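Long-range contact in phosphate-binding protein PstS 2 (Streptococcus pneumoniae, PDB 4H1X), which probably captures phosphate outside the cell membrane as the solute-binding component of the PstSACB ABC transporter, which imports phosphate: residues A[107-111]-A[220-224]. Sequence-based numbering, arbitrary orientation.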
loop_
_atom_site.group_PDB
_atom_site.type_symbol
_atom_site.label_atom_id
_atom_site.label_comp_id
_atom_site.label_asym_id
_atom_site.label_seq_id
_atom_site.Cartn_x
_atom_site.Cartn_y
_atom_site.Cartn_z
ATOM N N ASN A 107 5.488 6.176 1.666
ATOM C CA ASN A 107 6.435 7.245 1.915
ATOM C C ASN A 107 6.237 8.408 0.966
ATOM O O ASN A 107 5.960 8.219 -0.223
ATOM C CB ASN A 107 7.873 6.723 1.733
ATOM C CG ASN A 107 8.332 5.855 2.869
ATOM O OD1 ASN A 107 8.111 6.161 4.039
ATOM N ND2 ASN A 107 8.968 4.753 2.552
ATOM N N ILE A 108 6.466 9.594 1.499
ATOM C CA ILE A 108 6.628 10.840 0.757
ATOM C C ILE A 108 8.120 11.186 0.894
ATOM O O ILE A 108 8.751 10.859 1.923
ATOM C CB ILE A 108 5.699 11.988 1.209
ATOM C CG1 ILE A 108 5.909 12.339 2.714
ATOM C CG2 ILE A 108 4.248 11.662 0.859
ATOM C CD1 ILE A 108 5.312 13.601 3.170
ATOM N N VAL A 109 8.703 11.745 -0.161
ATOM C CA VAL A 109 10.118 12.082 -0.177
ATOM C C VAL A 109 10.256 13.514 -0.665
ATOM O O VAL A 109 9.461 13.950 -1.492
ATOM C CB VAL A 109 10.993 11.107 -1.016
ATOM C CG1 VAL A 109 10.811 9.658 -0.565
ATOM C CG2 VAL A 109 10.700 11.222 -2.507
ATOM N N TRP A 110 11.260 14.218 -0.158
ATOM C CA TRP A 110 11.548 15.588 -0.581
ATOM C C TRP A 110 13.042 15.861 -0.413
ATOM O O TRP A 110 13.751 15.076 0.243
ATOM C CB TRP A 110 10.701 16.606 0.210
ATOM C CG TRP A 110 11.010 16.669 1.672
ATOM C CD1 TRP A 110 11.917 17.481 2.290
ATOM C CD2 TRP A 110 10.324 15.970 2.708
ATOM N NE1 TRP A 110 11.836 17.331 3.654
ATOM C CE2 TRP A 110 10.858 16.415 3.940
ATOM C CE3 TRP A 110 9.297 15.014 2.717
ATOM C CZ2 TRP A 110 10.416 15.909 5.177
ATOM C CZ3 TRP A 110 8.865 14.509 3.940
ATOM C CH2 TRP A 110 9.430 14.947 5.148
ATOM N N SER A 111 13.509 16.983 -0.983
ATOM C CA SER A 111 14.905 17.374 -0.868
ATOM C C SER A 111 14.970 18.778 -0.289
ATOM O O SER A 111 13.929 19.354 0.080
ATOM C CB SER A 111 15.541 17.354 -2.251
ATOM O OG SER A 111 14.981 18.406 -3.026
ATOM N N LYS A 220 19.944 9.050 -0.914
ATOM C CA LYS A 220 20.985 10.085 -0.916
ATOM C C LYS A 220 20.401 11.446 -1.301
ATOM O O LYS A 220 19.744 11.556 -2.332
ATOM C CB LYS A 220 22.144 9.703 -1.858
ATOM C CG LYS A 220 23.477 10.319 -1.449
ATOM C CD LYS A 220 24.607 9.885 -2.378
ATOM C CE LYS A 220 25.892 10.633 -2.100
ATOM N NZ LYS A 220 27.049 10.045 -2.826
ATOM N N SER A 221 20.598 12.456 -0.432
ATOM C CA SER A 221 20.140 13.854 -0.579
ATOM C C SER A 221 18.644 14.017 -0.266
ATOM O O SER A 221 18.145 15.131 -0.359
ATOM C CB SER A 221 20.421 14.401 -1.985
ATOM O OG SER A 221 19.483 13.935 -2.948
ATOM N N LEU A 222 17.930 12.931 0.088
ATOM C CA LEU A 222 16.500 13.034 0.364
ATOM C C LEU A 222 16.134 12.734 1.794
ATOM O O LEU A 222 16.843 11.995 2.494
ATOM C CB LEU A 222 15.668 12.065 -0.523
ATOM C CG LEU A 222 15.823 12.184 -2.034
ATOM C CD1 LEU A 222 14.831 11.269 -2.746
ATOM C CD2 LEU A 222 15.675 13.616 -2.496
ATOM N N THR A 223 14.948 13.232 2.184
ATOM C CA THR A 223 14.284 12.881 3.438
ATOM C C THR A 223 13.037 12.087 3.029
ATOM O O THR A 223 12.405 12.437 2.024
ATOM C CB THR A 223 13.939 14.135 4.268
ATOM O OG1 THR A 223 15.130 14.889 4.500
ATOM C CG2 THR A 223 13.291 13.784 5.614
ATOM N N HIS A 224 12.757 10.975 3.706
ATOM C CA HIS A 224 11.537 10.199 3.463
ATOM C C HIS A 224 10.760 10.156 4.761
ATOM O O HIS A 224 11.343 10.228 5.854
ATOM C CB HIS A 224 11.800 8.787 2.912
ATOM C CG HIS A 224 12.432 7.866 3.901
ATOM N ND1 HIS A 224 13.811 7.754 4.005
ATOM C CD2 HIS A 224 11.858 7.037 4.801
ATOM C CE1 HIS A 224 14.026 6.854 4.949
ATOM N NE2 HIS A 224 12.884 6.407 5.466
HETATM O O HOH W 1 15.668 16.411 2.392
HETATM O O HOH W 2 14.688 17.425 5.314
#
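An antiparallel strand pair can set different chemistry on its two faces, as the end of strand 103-110 and the start of strand 223-236 illustrate. Trp110 and Thr223 form a hydrogen-bonded pair: Trp110 N donates to Thr223 O (3.0 Å), and Thr223 N to Trp110 O (2.9 Å). Beside it lies the non-hydrogen-bonded pair Val109-His224, where Val109 CA approaches Thr223 O at 3.2 Å and His224 CA approaches Ile108 O at 3.3 Å, both CA-H...O contacts.

Trp110, in the p rotamer with chi2 near 90°, lays its indole alongside Thr223. Thr223 CB sits over the five-membered ring, 4.1 Å from its centroid, in a CH-pi contact, while CG2 reaches Trp110 CZ2 at 3.6 Å. Thr223 OG1, in the m rotamer, hydrogen-bonds to two waters, each 2.7 Å away, which link it to Trp110 O and, weakly, Trp110 NE1. On the other face, Val109 CG1 meets His224 CB at 3.7 Å, and Leu222 (mt) starts sideways yet brings CD1 to 4.1 Å from Val109 CG2, under Val200 of helix 193-202. Asn107 OD1 lies near the His224 ring edge, while Asn107 ND2 hydrogen-bonds to Arg212 O.

The long strand 223-236 also pairs with 67-72 and 81-85, consistent with the interlobe strands of periplasmic binding proteins. Here its start sets an indole-threonine-water face against an aliphatic patch bordered by exposed His224.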